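Local coordinates for CrtC domain-containing protein (Fusarium vanettenii 77-13-4, PDB 7A0Q), which probably acts as a kievitone hydratase, a lyase that adds water to the plant phytoalexin kievitone, using a chain built of two lipocalin-like domains, at residues T36-I41 against N256-L260; I41-Y45 against A159-T165. One frame throughout, in Å; residues are numbered along the deposited sequence.

Contact 1 (T36-I41 against N256-L260)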
ATOM      1  N   THR A  36       8.959  -4.261  15.598  1.00 21.96           N
ATOM      2  CA  THR A  36       8.370  -3.353  16.569  1.00 17.59           C
ATOM      3  C   THR A  36       9.426  -2.567  17.331  1.00 19.34           C
ATOM      4  O   THR A  36       9.097  -1.878  18.302  1.00 22.25           O
ATOM      5  CB  THR A  36       7.459  -4.119  17.538  1.00 24.42           C
ATOM      6  OG1 THR A  36       8.114  -5.319  17.965  1.00 26.00           O
ATOM      7  CG2 THR A  36       6.149  -4.492  16.843  1.00 25.31           C
ATOM      8  N   GLY A  37      10.687  -2.671  16.913  1.00 20.30           N
ATOM      9  CA  GLY A  37      11.746  -1.848  17.474  1.00 18.87           C
ATOM     10  C   GLY A  37      11.919  -2.070  18.962  1.00 22.53           C
ATOM     11  O   GLY A  37      12.033  -3.199  19.445  1.00 20.58           O
ATOM     12  N   THR A  38      11.927  -0.976  19.712  1.00 21.14           N
ATOM     13  CA  THR A  38      12.095  -1.050  21.155  1.00 16.75           C
ATOM     14  C   THR A  38      10.818  -1.438  21.900  1.00 19.35           C
ATOM     15  O   THR A  38      10.896  -1.747  23.098  1.00 19.31           O
ATOM     16  CB  THR A  38      12.576   0.300  21.687  1.00 22.90           C
ATOM     17  OG1 THR A  38      11.525   1.253  21.510  1.00 22.11           O
ATOM     18  CG2 THR A  38      13.806   0.780  20.932  1.00 27.87           C
ATOM     19  N   ASN A  39       9.658  -1.403  21.236  1.00 16.52           N
ATOM     20  CA  ASN A  39       8.340  -1.583  21.856  1.00 20.47           C
ATOM     21  C   ASN A  39       8.069  -0.548  22.950  1.00 22.59           C
ATOM     22  O   ASN A  39       7.197  -0.747  23.814  1.00 24.32           O
ATOM     23  CB  ASN A  39       8.164  -3.015  22.392  1.00 18.91           C
ATOM     24  CG  ASN A  39       7.997  -4.024  21.280  1.00 18.82           C
ATOM     25  OD1 ASN A  39       6.897  -4.238  20.770  1.00 23.83           O
ATOM     26  ND2 ASN A  39       9.105  -4.641  20.872  1.00 32.86           N
ATOM     27  N   ALA A  40       8.786   0.576  22.905  1.00 19.18           N
ATOM     28  CA  ALA A  40       8.625   1.628  23.905  1.00 16.40           C
ATOM     29  C   ALA A  40       7.322   2.398  23.725  1.00 14.31           C
ATOM     30  O   ALA A  40       6.785   2.943  24.697  1.00 15.95           O
ATOM     31  CB  ALA A  40       9.803   2.597  23.839  1.00 18.94           C
ATOM     32  N   ILE A  41       6.826   2.490  22.496  1.00 15.89           N
ATOM     33  CA  ILE A  41       5.568   3.170  22.209  1.00 14.77           C
ATOM     34  C   ILE A  41       4.451   2.147  22.350  1.00 16.35           C
ATOM     35  O   ILE A  41       4.487   1.112  21.664  1.00 15.54           O
ATOM     36  CB  ILE A  41       5.573   3.790  20.808  1.00 14.89           C
ATOM     37  CG1 ILE A  41       6.593   4.939  20.753  1.00 18.43           C
ATOM     38  CG2 ILE A  41       4.172   4.276  20.451  1.00 14.68           C
ATOM     39  CD1 ILE A  41       6.962   5.360  19.351  1.00 19.15           C
ATOM     40  N   ASN A 256      14.730   4.935  14.967  1.00 20.46           N
ATOM     41  CA  ASN A 256      14.611   4.640  16.396  1.00 21.37           C
ATOM     42  C   ASN A 256      13.155   4.643  16.871  1.00 20.47           C
ATOM     43  O   ASN A 256      12.864   5.031  18.004  1.00 22.05           O
ATOM     44  CB  ASN A 256      15.459   5.620  17.216  1.00 26.09           C
ATOM     45  CG  ASN A 256      16.925   5.616  16.787  1.00 29.82           C
ATOM     46  OD1 ASN A 256      17.614   4.606  16.925  1.00 32.84           O
ATOM     47  ND2 ASN A 256      17.401   6.741  16.263  1.00 30.61           N
ATOM     48  N   ASP A 257      12.242   4.185  16.006  1.00 19.83           N
ATOM     49  CA  ASP A 257      10.794   4.097  16.235  1.00 16.94           C
ATOM     50  C   ASP A 257      10.100   5.465  16.281  1.00 18.82           C
ATOM     51  O   ASP A 257       8.883   5.514  16.533  1.00 19.71           O
ATOM     52  CB  ASP A 257      10.414   3.372  17.540  1.00 19.06           C
ATOM     53  CG  ASP A 257      11.131   2.048  17.736  1.00 21.89           C
ATOM     54  OD1 ASP A 257      11.877   1.598  16.842  1.00 21.22           O
ATOM     55  OD2 ASP A 257      10.934   1.458  18.819  1.00 23.73           O
ATOM     56  N   GLU A 258      10.820   6.570  16.096  1.00 17.06           N
ATOM     57  CA  GLU A 258      10.189   7.884  16.247  1.00 14.83           C
ATOM     58  C   GLU A 258       9.046   8.047  15.244  1.00 16.00           C
ATOM     59  O   GLU A 258       9.189   7.720  14.064  1.00 16.54           O
ATOM     60  CB  GLU A 258      11.235   8.985  16.057  1.00 17.89           C
ATOM     61  CG  GLU A 258      12.354   8.953  17.107  1.00 17.09           C
ATOM     62  CD  GLU A 258      13.627   9.645  16.645  1.00 22.61           C
ATOM     63  OE1 GLU A 258      13.573  10.437  15.675  1.00 24.53           O
ATOM     64  OE2 GLU A 258      14.684   9.388  17.256  1.00 20.62           O
ATOM     65  N   THR A 259       7.900   8.538  15.714  1.00 16.14           N
ATOM     66  CA  THR A 259       6.703   8.590  14.882  1.00 13.21           C
ATOM     67  C   THR A 259       6.116   9.995  14.930  1.00 17.72           C
ATOM     68  O   THR A 259       5.869  10.526  16.016  1.00 20.26           O
ATOM     69  CB  THR A 259       5.670   7.549  15.347  1.00 15.19           C
ATOM     70  OG1 THR A 259       6.274   6.244  15.377  1.00 16.03           O
ATOM     71  CG2 THR A 259       4.470   7.501  14.402  1.00 15.96           C
ATOM     72  N   LEU A 260       5.925  10.599  13.757  1.00 14.27           N
ATOM     73  CA  LEU A 260       5.346  11.935  13.627  1.00 14.41           C
ATOM     74  C   LEU A 260       3.920  11.819  13.105  1.00 15.56           C
ATOM     75  O   LEU A 260       3.661  11.091  12.146  1.00 16.62           O
ATOM     76  CB  LEU A 260       6.179  12.810  12.678  1.00 16.12           C
ATOM     77  CG  LEU A 260       7.694  12.605  12.785  1.00 19.27           C
ATOM     78  CD1 LEU A 260       8.433  13.464  11.757  1.00 18.99           C
ATOM     79  CD2 LEU A 260       8.168  12.910  14.198  1.00 18.87           C
TER
HETATM   80  O   HOH W   1       8.357   1.605  19.997  1.00 23.70           O
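One carboxylate oxygen can gather several donors from a turn when its rotamer presents it to them, and D257 does so here. With chi1 in m and chi2 near -5°, its side chain reaches across to T36-N39. T38 N donates to D257 OD2 at 2.8 Å, and T38 OG1 donates to D257 OD2, also at 2.8 Å. A water adds a third donor to OD2 and also accepts from I41 N. The p rotamer of T38 lets its hydroxyl do double duty, since T38 OG1 also accepts from A40 N at 3.1 Å, closing an ST turn. This sits on a type II' beta turn from T36 to N39, closed by N39 N to T36 O at 3.0 Å. N39, in m, adds a weak bond from N39 ND2 to T36 OG1 at 3.1 Å. The turn meets the connection that precedes strand 259-275 of the C-terminal lipocalin barrel. G37 has phi near 61°, and a CB there would lie 2.0 Å from D257 OD1, so the carboxylate fits against the turn because that carbon is missing. I41, in its m,t rotamer, brings CD1 to 3.4 Å from D257 O and 4.1 Å from T259 OG1. T259, in m, turns its hydroxyl back onto the chain before it, with T259 OG1 donating to D257 O at 2.9 Å.

Contact 2 (I41-Y45 against A159-T165)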
ATOM      1  N   ILE A  41       6.826   2.490  22.496  1.00 15.89           N
ATOM      2  CA  ILE A  41       5.568   3.170  22.209  1.00 14.77           C
ATOM      3  C   ILE A  41       4.451   2.147  22.350  1.00 16.35           C
ATOM      4  O   ILE A  41       4.487   1.112  21.664  1.00 15.54           O
ATOM      5  CB  ILE A  41       5.573   3.790  20.808  1.00 14.89           C
ATOM      6  CG1 ILE A  41       6.593   4.939  20.753  1.00 18.43           C
ATOM      7  CG2 ILE A  41       4.172   4.276  20.451  1.00 14.68           C
ATOM      8  CD1 ILE A  41       6.962   5.360  19.351  1.00 19.15           C
ATOM      9  N   PRO A  42       3.471   2.369  23.225  1.00 14.01           N
ATOM     10  CA  PRO A  42       2.456   1.343  23.527  1.00 14.46           C
ATOM     11  C   PRO A  42       1.327   1.321  22.496  1.00 15.66           C
ATOM     12  O   PRO A  42       0.201   1.807  22.705  1.00 14.14           O
ATOM     13  CB  PRO A  42       1.977   1.750  24.924  1.00 14.92           C
ATOM     14  CG  PRO A  42       2.114   3.246  24.942  1.00 15.59           C
ATOM     15  CD  PRO A  42       3.332   3.565  24.082  1.00 14.57           C
ATOM     16  N   ILE A  43       1.629   0.739  21.337  1.00 15.88           N
ATOM     17  CA  ILE A  43       0.631   0.653  20.266  1.00 13.99           C
ATOM     18  C   ILE A  43      -0.528  -0.244  20.698  1.00 13.03           C
ATOM     19  O   ILE A  43      -0.426  -1.044  21.628  1.00 15.86           O
ATOM     20  CB  ILE A  43       1.264   0.179  18.945  1.00 14.52           C
ATOM     21  CG1 ILE A  43       1.851  -1.223  19.093  1.00 14.60           C
ATOM     22  CG2 ILE A  43       2.347   1.163  18.498  1.00 15.20           C
ATOM     23  CD1 ILE A  43       2.369  -1.802  17.795  1.00 20.31           C
ATOM     24  N   VAL A  44      -1.671  -0.085  20.027  1.00 13.99           N
ATOM     25  CA  VAL A  44      -2.908  -0.642  20.576  1.00 13.91           C
ATOM     26  C   VAL A  44      -3.197  -2.075  20.139  1.00 15.91           C
ATOM     27  O   VAL A  44      -4.305  -2.575  20.365  1.00 15.95           O
ATOM     28  CB  VAL A  44      -4.121   0.245  20.238  1.00 15.07           C
ATOM     29  CG1 VAL A  44      -3.941   1.634  20.844  1.00 17.35           C
ATOM     30  CG2 VAL A  44      -4.347   0.332  18.730  1.00 17.56           C
ATOM     31  N   TYR A  45      -2.216  -2.757  19.542  1.00 14.10           N
ATOM     32  CA  TYR A  45      -2.388  -4.172  19.212  1.00 15.90           C
ATOM     33  C   TYR A  45      -1.031  -4.849  19.091  1.00 15.27           C
ATOM     34  O   TYR A  45       0.014  -4.198  18.983  1.00 15.18           O
ATOM     35  CB  TYR A  45      -3.189  -4.362  17.913  1.00 16.76           C
ATOM     36  CG  TYR A  45      -2.818  -3.410  16.809  1.00 16.48           C
ATOM     37  CD1 TYR A  45      -1.603  -3.511  16.150  1.00 17.09           C
ATOM     38  CD2 TYR A  45      -3.682  -2.383  16.433  1.00 17.95           C
ATOM     39  CE1 TYR A  45      -1.254  -2.631  15.138  1.00 17.52           C
ATOM     40  CE2 TYR A  45      -3.349  -1.510  15.435  1.00 18.06           C
ATOM     41  CZ  TYR A  45      -2.138  -1.624  14.789  1.00 17.29           C
ATOM     42  OH  TYR A  45      -1.802  -0.756  13.779  1.00 18.76           O
ATOM     43  N   ALA A 159       2.987   2.787  12.571  1.00 13.09           N
ATOM     44  CA  ALA A 159       1.772   2.635  13.369  1.00 12.94           C
ATOM     45  C   ALA A 159       0.900   3.858  13.091  1.00 12.30           C
ATOM     46  O   ALA A 159       1.070   4.914  13.714  1.00 15.29           O
ATOM     47  CB  ALA A 159       2.110   2.500  14.853  1.00 14.95           C
ATOM     48  N   ASN A 160      -0.025   3.714  12.138  1.00 13.87           N
ATOM     49  CA  ASN A 160      -0.794   4.865  11.670  1.00 13.38           C
ATOM     50  C   ASN A 160      -1.505   5.543  12.827  1.00 14.70           C
ATOM     51  O   ASN A 160      -2.061   4.883  13.707  1.00 13.51           O
ATOM     52  CB  ASN A 160      -1.787   4.412  10.606  1.00 12.31           C
ATOM     53  CG  ASN A 160      -1.098   4.146   9.287  1.00 14.61           C
ATOM     54  OD1 ASN A 160      -0.908   5.055   8.476  1.00 15.65           O
ATOM     55  ND2 ASN A 160      -0.681   2.906   9.078  1.00 13.15           N
ATOM     56  N   GLY A 161      -1.484   6.878  12.817  1.00 13.69           N
ATOM     57  CA  GLY A 161      -2.087   7.639  13.894  1.00 15.72           C
ATOM     58  C   GLY A 161      -1.224   7.769  15.121  1.00 15.30           C
ATOM     59  O   GLY A 161      -1.632   8.449  16.075  1.00 18.10           O
ATOM     60  N   GLY A 162      -0.060   7.124  15.133  1.00 15.04           N
ATOM     61  CA  GLY A 162       0.871   7.182  16.240  1.00 16.82           C
ATOM     62  C   GLY A 162       0.894   5.890  17.026  1.00 18.93           C
ATOM     63  O   GLY A 162       1.967   5.418  17.413  1.00 20.36           O
ATOM     64  N   ALA A 163      -0.284   5.309  17.264  1.00 13.79           N
ATOM     65  CA  ALA A 163      -0.405   4.074  18.031  1.00 15.81           C
ATOM     66  C   ALA A 163      -1.132   2.979  17.265  1.00 16.19           C
ATOM     67  O   ALA A 163      -1.408   1.917  17.837  1.00 15.61           O
ATOM     68  CB  ALA A 163      -1.116   4.336  19.364  1.00 15.46           C
ATOM     69  N   GLY A 164      -1.461   3.207  15.997  1.00 13.49           N
ATOM     70  CA  GLY A 164      -1.977   2.164  15.132  1.00 12.80           C
ATOM     71  C   GLY A 164      -3.442   2.284  14.787  1.00 13.08           C
ATOM     72  O   GLY A 164      -3.952   1.422  14.063  1.00 13.25           O
ATOM     73  N   THR A 165      -4.137   3.321  15.277  1.00 13.65           N
ATOM     74  CA  THR A 165      -5.571   3.462  15.039  1.00 13.79           C
ATOM     75  C   THR A 165      -5.926   4.928  14.813  1.00 13.93           C
ATOM     76  O   THR A 165      -5.267   5.830  15.330  1.00 14.24           O
ATOM     77  CB  THR A 165      -6.384   2.879  16.216  1.00 14.96           C
ATOM     78  OG1 THR A 165      -7.790   2.946  15.933  1.00 14.29           O
ATOM     79  CG2 THR A 165      -6.073   3.621  17.527  1.00 14.86           C
TER
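Two successive carbonyls in the irregular part of strand 158-168 accept from 41-45. V44 N donates to A163 O at 3.0 Å with an N-H...O angle of 159°, and Y45 OH donates to G164 O at 3.1 Å. Each segment also meets some of its own needs. In 41-45, I43 N bonds I41 O at 2.9 Å across an inverse gamma turn centred on P42; in 159-165, a type II turn is closed by G162 N to A159 O at 2.9 Å, while G164 N makes a weak 2.9 Å bond to N160 O. N160 and G164 each also have a backbone hydrogen bond with E175. The polar side chains are satisfied by neighbouring strands: N160 OD1 with S234 OG, N160 ND2 with E175 O, and T165 OG1 with T173 O. G161 N bonds T251 OG1, so S234 and T251 tie this region to the C-terminal barrel. Apolar contacts lie beside these bonds, with I43 CG2 3.9 Å from A159 CB and V44 CG2 3.9 Å from T165 CG2. A CB on G164 would clash with Y45 OH at 2.5 Å, and the backbone angles there would independently crowd it against the preceding carbonyl O. With both cross-segment bonds accepted by backbone carbonyls and no charged side chain in either segment, the polar part of the contact depends on where the main chain places its carbonyls more than on side-chain chemistry.

In the fold
A segment without regular structure can touch two beta domains in turn. Residues 36-45, in the loop that precedes strand 58-66, meet the start of strand 259-275 of the C-terminal eight-stranded barrel and the residues just before it in contact 1, and then the interrupted strand 158-168 of the N-terminal lipocalin sheet in contact 2. I41 belongs to both. The contact centres lie 10 Å apart on the same side of the chain's centre, and the two distant partners touch directly, T259 CG2 packing 4.1 Å from G162 CA. Along the sequence contact 2 is nested inside the loop closed by contact 1. Residues 36-45 thus run over the surface where the two domains meet.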